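Local coordinates for antifreeze protein (Marinomonas primoryensis, PDB 3P4G) that binds ice as a hyperactive, calcium-dependent antifreeze protein whose repeats wind into a right-handed beta-helix, at residues D26-G30 with S31-A35; S294-R297 with N298-A301. One frame throughout, in Å; residues are numbered along the deposited sequence. Where two conformers were deposited one is given.

Contact 1: residues D26-G30 with S31-A35. With CA (calcium ion), chain E.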
loop_
_atom_site.group_PDB
_atom_site.type_symbol
_atom_site.label_atom_id
_atom_site.label_comp_id
_atom_site.label_asym_id
_atom_site.label_seq_id
_atom_site.Cartn_x
_atom_site.Cartn_y
_atom_site.Cartn_z
ATOM N N ASP A 26 12.307 7.709 33.569
ATOM C CA ASP A 26 13.075 6.537 33.122
ATOM C C ASP A 26 12.007 5.491 32.797
ATOM O O ASP A 26 11.552 5.398 31.651
ATOM C CB ASP A 26 14.126 6.066 34.169
ATOM C CG ASP A 26 14.966 4.815 33.686
ATOM O OD1 ASP A 26 14.829 4.325 32.523
ATOM O OD2 ASP A 26 15.787 4.316 34.497
ATOM N N HIS A 27 11.567 4.740 33.793
ATOM C CA HIS A 27 10.473 3.815 33.595
ATOM C C HIS A 27 9.166 4.608 33.775
ATOM O O HIS A 27 8.867 5.099 34.869
ATOM C CB HIS A 27 10.635 2.659 34.593
ATOM C CG HIS A 27 9.607 1.568 34.493
ATOM N ND1 HIS A 27 8.867 1.314 33.351
ATOM C CD2 HIS A 27 9.249 0.610 35.392
ATOM C CE1 HIS A 27 8.087 0.262 33.557
ATOM N NE2 HIS A 27 8.298 -0.182 34.786
ATOM N N TYR A 28 8.403 4.784 32.692
ATOM C CA TYR A 28 7.120 5.489 32.774
ATOM C C TYR A 28 6.008 4.603 33.298
ATOM O O TYR A 28 5.604 3.607 32.659
ATOM C CB TYR A 28 6.727 6.091 31.430
ATOM C CG TYR A 28 5.373 6.756 31.455
ATOM C CD1 TYR A 28 5.248 8.108 31.794
ATOM C CD2 TYR A 28 4.201 6.024 31.147
ATOM C CE1 TYR A 28 3.970 8.739 31.814
ATOM C CE2 TYR A 28 2.936 6.624 31.181
ATOM C CZ TYR A 28 2.831 7.991 31.506
ATOM O OH TYR A 28 1.599 8.615 31.531
ATOM N N ILE A 29 5.476 4.992 34.459
ATOM C CA ILE A 29 4.427 4.212 35.089
ATOM C C ILE A 29 3.166 5.056 35.352
ATOM O O ILE A 29 2.318 4.702 36.165
ATOM C CB ILE A 29 4.934 3.517 36.342
ATOM C CG1 ILE A 29 5.463 4.549 37.364
ATOM C CG2 ILE A 29 6.063 2.536 35.970
ATOM C CD1 ILE A 29 5.648 3.967 38.793
ATOM N N GLY A 30 3.033 6.171 34.655
ATOM C CA GLY A 30 1.801 6.929 34.739
ATOM C C GLY A 30 2.078 8.336 35.216
ATOM O O GLY A 30 2.866 8.547 36.143
ATOM N N SER A 31 1.445 9.298 34.552
ATOM C CA SER A 31 1.553 10.693 34.917
ATOM C C SER A 31 0.444 11.443 34.193
ATOM O O SER A 31 -0.092 10.953 33.185
ATOM C CB SER A 31 2.903 11.248 34.514
ATOM O OG SER A 31 3.026 12.526 35.093
ATOM N N ALA A 32 0.091 12.620 34.700
ATOM C CA ALA A 32 -0.974 13.419 34.112
ATOM C C ALA A 32 -0.334 14.577 33.325
ATOM O O ALA A 32 0.565 15.226 33.826
ATOM C CB ALA A 32 -1.870 13.984 35.209
ATOM N N PHE A 33 -0.845 14.854 32.130
ATOM C CA PHE A 33 -0.396 16.007 31.352
ATOM C C PHE A 33 -1.507 17.017 31.226
ATOM O O PHE A 33 -2.441 17.012 32.065
ATOM C CB PHE A 33 0.208 15.544 30.026
ATOM C CG PHE A 33 1.278 14.521 30.247
ATOM C CD1 PHE A 33 0.977 13.154 30.206
ATOM C CD2 PHE A 33 2.568 14.923 30.557
ATOM C CE1 PHE A 33 1.987 12.193 30.443
ATOM C CE2 PHE A 33 3.546 13.984 30.820
ATOM C CZ PHE A 33 3.262 12.621 30.719
ATOM N N ASP A 34 -1.373 17.954 30.293
ATOM C CA ASP A 34 -2.400 18.994 30.167
ATOM C C ASP A 34 -2.396 19.638 28.823
ATOM O O ASP A 34 -1.786 19.110 27.879
ATOM C CB ASP A 34 -2.168 20.082 31.229
ATOM C CG ASP A 34 -0.804 20.699 31.129
ATOM O OD1 ASP A 34 -0.329 21.210 32.170
ATOM O OD2 ASP A 34 -0.189 20.694 30.045
ATOM N N ALA A 35 -3.065 20.797 28.751
ATOM C CA ALA A 35 -3.331 21.472 27.477
ATOM C C ALA A 35 -2.097 22.226 26.964
ATOM O O ALA A 35 -2.101 22.718 25.837
ATOM C CB ALA A 35 -4.559 22.435 27.594
HETATM CA CA CA E . -0.540 18.750 26.008
#

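Contact 2: residues S294-R297 with N298-A301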
loop_
_atom_site.group_PDB
_atom_site.type_symbol
_atom_site.label_atom_id
_atom_site.label_comp_id
_atom_site.label_asym_id
_atom_site.label_seq_id
_atom_site.Cartn_x
_atom_site.Cartn_y
_atom_site.Cartn_z
ATOM N N SER A 294 -1.020 -21.077 -31.061
ATOM C CA SER A 294 -2.478 -20.910 -31.040
ATOM C C SER A 294 -3.002 -20.633 -29.625
ATOM O O SER A 294 -3.962 -19.889 -29.458
ATOM C CB SER A 294 -3.164 -22.142 -31.627
ATOM O OG SER A 294 -3.077 -23.210 -30.716
ATOM N N ASP A 295 -2.385 -21.229 -28.611
ATOM C CA ASP A 295 -2.771 -20.944 -27.217
ATOM C C ASP A 295 -2.575 -19.472 -26.828
ATOM O O ASP A 295 -3.455 -18.879 -26.218
ATOM C CB ASP A 295 -2.011 -21.835 -26.239
ATOM C CG ASP A 295 -2.454 -23.302 -26.331
ATOM O OD1 ASP A 295 -3.607 -23.555 -26.771
ATOM O OD2 ASP A 295 -1.668 -24.216 -25.966
ATOM N N LEU A 296 -1.432 -18.901 -27.207
ATOM C CA LEU A 296 -1.148 -17.460 -26.989
ATOM C C LEU A 296 -2.156 -16.592 -27.730
ATOM O O LEU A 296 -2.768 -15.706 -27.144
ATOM C CB LEU A 296 0.297 -17.105 -27.415
ATOM C CG LEU A 296 0.720 -15.638 -27.179
ATOM C CD1 LEU A 296 0.568 -15.124 -25.683
ATOM C CD2 LEU A 296 2.142 -15.388 -27.762
ATOM N N ARG A 297 -2.360 -16.860 -29.021
ATOM C CA ARG A 297 -3.359 -16.079 -29.791
ATOM C C ARG A 297 -4.766 -16.149 -29.179
ATOM O O ARG A 297 -5.483 -15.129 -29.121
ATOM C CB ARG A 297 -3.390 -16.582 -31.244
ATOM C CG ARG A 297 -2.089 -16.423 -31.993
ATOM C CD ARG A 297 -2.340 -16.463 -33.519
ATOM N NE ARG A 297 -2.973 -17.707 -33.966
ATOM C CZ ARG A 297 -2.312 -18.841 -34.151
ATOM N NH1 ARG A 297 -0.997 -18.911 -33.911
ATOM N NH2 ARG A 297 -2.958 -19.911 -34.590
ATOM N N ASN A 298 -5.170 -17.328 -28.709
ATOM C CA ASN A 298 -6.503 -17.488 -28.120
ATOM C C ASN A 298 -6.624 -16.717 -26.791
ATOM O O ASN A 298 -7.658 -16.137 -26.509
ATOM C CB ASN A 298 -6.822 -18.967 -27.894
ATOM C CG ASN A 298 -7.036 -19.739 -29.217
ATOM O OD1 ASN A 298 -7.132 -19.134 -30.292
ATOM N ND2 ASN A 298 -7.105 -21.076 -29.135
ATOM N N ARG A 299 -5.556 -16.737 -25.993
ATOM C CA ARG A 299 -5.489 -16.045 -24.669
ATOM C C ARG A 299 -5.721 -14.530 -24.818
ATOM O O ARG A 299 -6.351 -13.884 -23.934
ATOM C CB ARG A 299 -4.077 -16.341 -24.089
ATOM C CG ARG A 299 -3.555 -15.546 -22.871
ATOM C CD ARG A 299 -2.264 -16.214 -22.254
ATOM N NE ARG A 299 -2.468 -17.663 -22.141
ATOM C CZ ARG A 299 -1.746 -18.592 -22.730
ATOM N NH1 ARG A 299 -0.629 -18.295 -23.429
ATOM N NH2 ARG A 299 -2.086 -19.867 -22.548
ATOM N N VAL A 300 -5.198 -13.976 -25.921
ATOM C CA VAL A 300 -5.192 -12.494 -26.090
ATOM C C VAL A 300 -6.202 -11.982 -27.099
ATOM O O VAL A 300 -6.281 -10.764 -27.311
ATOM C CB VAL A 300 -3.761 -11.919 -26.428
ATOM C CG1 VAL A 300 -2.765 -12.273 -25.297
ATOM C CG2 VAL A 300 -3.281 -12.399 -27.822
ATOM N N ALA A 301 -6.933 -12.904 -27.725
ATOM C CA ALA A 301 -7.887 -12.571 -28.781
ATOM C C ALA A 301 -8.983 -11.613 -28.377
ATOM O O ALA A 301 -9.549 -10.935 -29.249
ATOM C CB ALA A 301 -8.504 -13.830 -29.346
#

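Contact 1: residues D26-G30 with S31-A35
In the loop between strands 24-25 and 39-42, at the N-terminal end of the beta-helix, Y28 reaches forward along its own chain to meet S31 and F33. Its CG stands anti to the backbone N (chi1 177°), which lays the ring under the peptides that follow, with G30 N 3.5 Å above the ring plane and over its centre. Beyond that, the phenol oxygen comes up to the next backbone amide: S31 N to Y28 OH is 3.1 Å, but the N-H...O angle is only 127° and the bond is weak. The hydroxyl's main polar partner is the carbonyl of T49, just before strand 50-51. S31 rests its CB 3.8 Å from Y28 CE1. Further along the chain, F33 presents its edge to the phenol, F33 CE1 lying 3.8 Å from Y28 OH. F25 packs edge-to-face against the Y28 ring, and H23 does the same with F33. With a leucine in place of Y28, S31 N and T49 O would probably lose their shared hydroxyl, and a gap would be likely to open beside the F33 edge. Next to F33 along the chain, D34 O binds a calcium ion at 2.3 Å, a site completed by S36, N38, V52, A54 and D57. Aromatic rings packed along the coil and a calcium ion held between the turns of successive coils are features of this right-handed, calcium-binding beta-helix.

Contact 2: residues S294-R297 with N298-A301
The guanidinium of R299 lies with one face over the backbone of the preceding turn, D295 O sitting 3.8 Å from its plane and over its centre. R299 gets there by bending back at chi3 (-45°) after an extended start, and its NH1 then comes within 3.7 Å of L296 CA and close to the CD1 branch of L296. The D295 carboxylate is near but does not close a salt bridge: OD2 stays 5.5 Å from R299 NH2, so any attraction between the two charges acts at a distance. The other flat group, the R297 guanidinium, also folds back toward the start of the helix, but on another flank, with S294 CA over one face, off toward the rim; its NH1 is hydrogen-bonded to the carbonyl of Y290.

Beneath the side chains runs the helical backbone. N298 N donates to S294 O at 2.9 Å, and R299 N to D295 O at 3.0 Å, so this last carbonyl takes the amide of R299 while the same residue's guanidinium lies across it. V300 N reaches L296 O at 3.2 Å, almost in line with the carbonyl bond, and also makes a weak bond to R297 O. V300 turns its CG2 methyl back onto the helix, 3.4 Å from L296 O. The N298 amide leans beside S294 O without bonding to it.

L296 and V300 are the buried members: L296 packs on Y285, while V300, together with R299, rests on L267 and on V271 of strand 270-272. At the start of the helix, the side-chain oxygen N293 OD1, from the residue just before it, is hydrogen-bonded to L296 N. The whole is a short amphipathic alpha-helix with i to i+4 backbone bonds, laid against the C-terminal end of the beta-helix.

Overall arrangement
The two contacts sit at opposite ends of the solenoid, on either side of the chain's centre, with centres about 67 Å apart and nearest atoms about 58 Å apart; they share no secondary-structure element. Each is partly buried. Contact 1 belongs to irregular chain leading into the first coil: its chemistry is aromatic, with a weak amide-to-phenol bond and a carbonyl given to calcium. Contact 2 is helical, held by regular backbone bonds, with arginines folded flat over neighbouring backbone and an aliphatic side set on the beta-helix. So a ring-packed loop lies near one end of the solenoid and a short helix near the other.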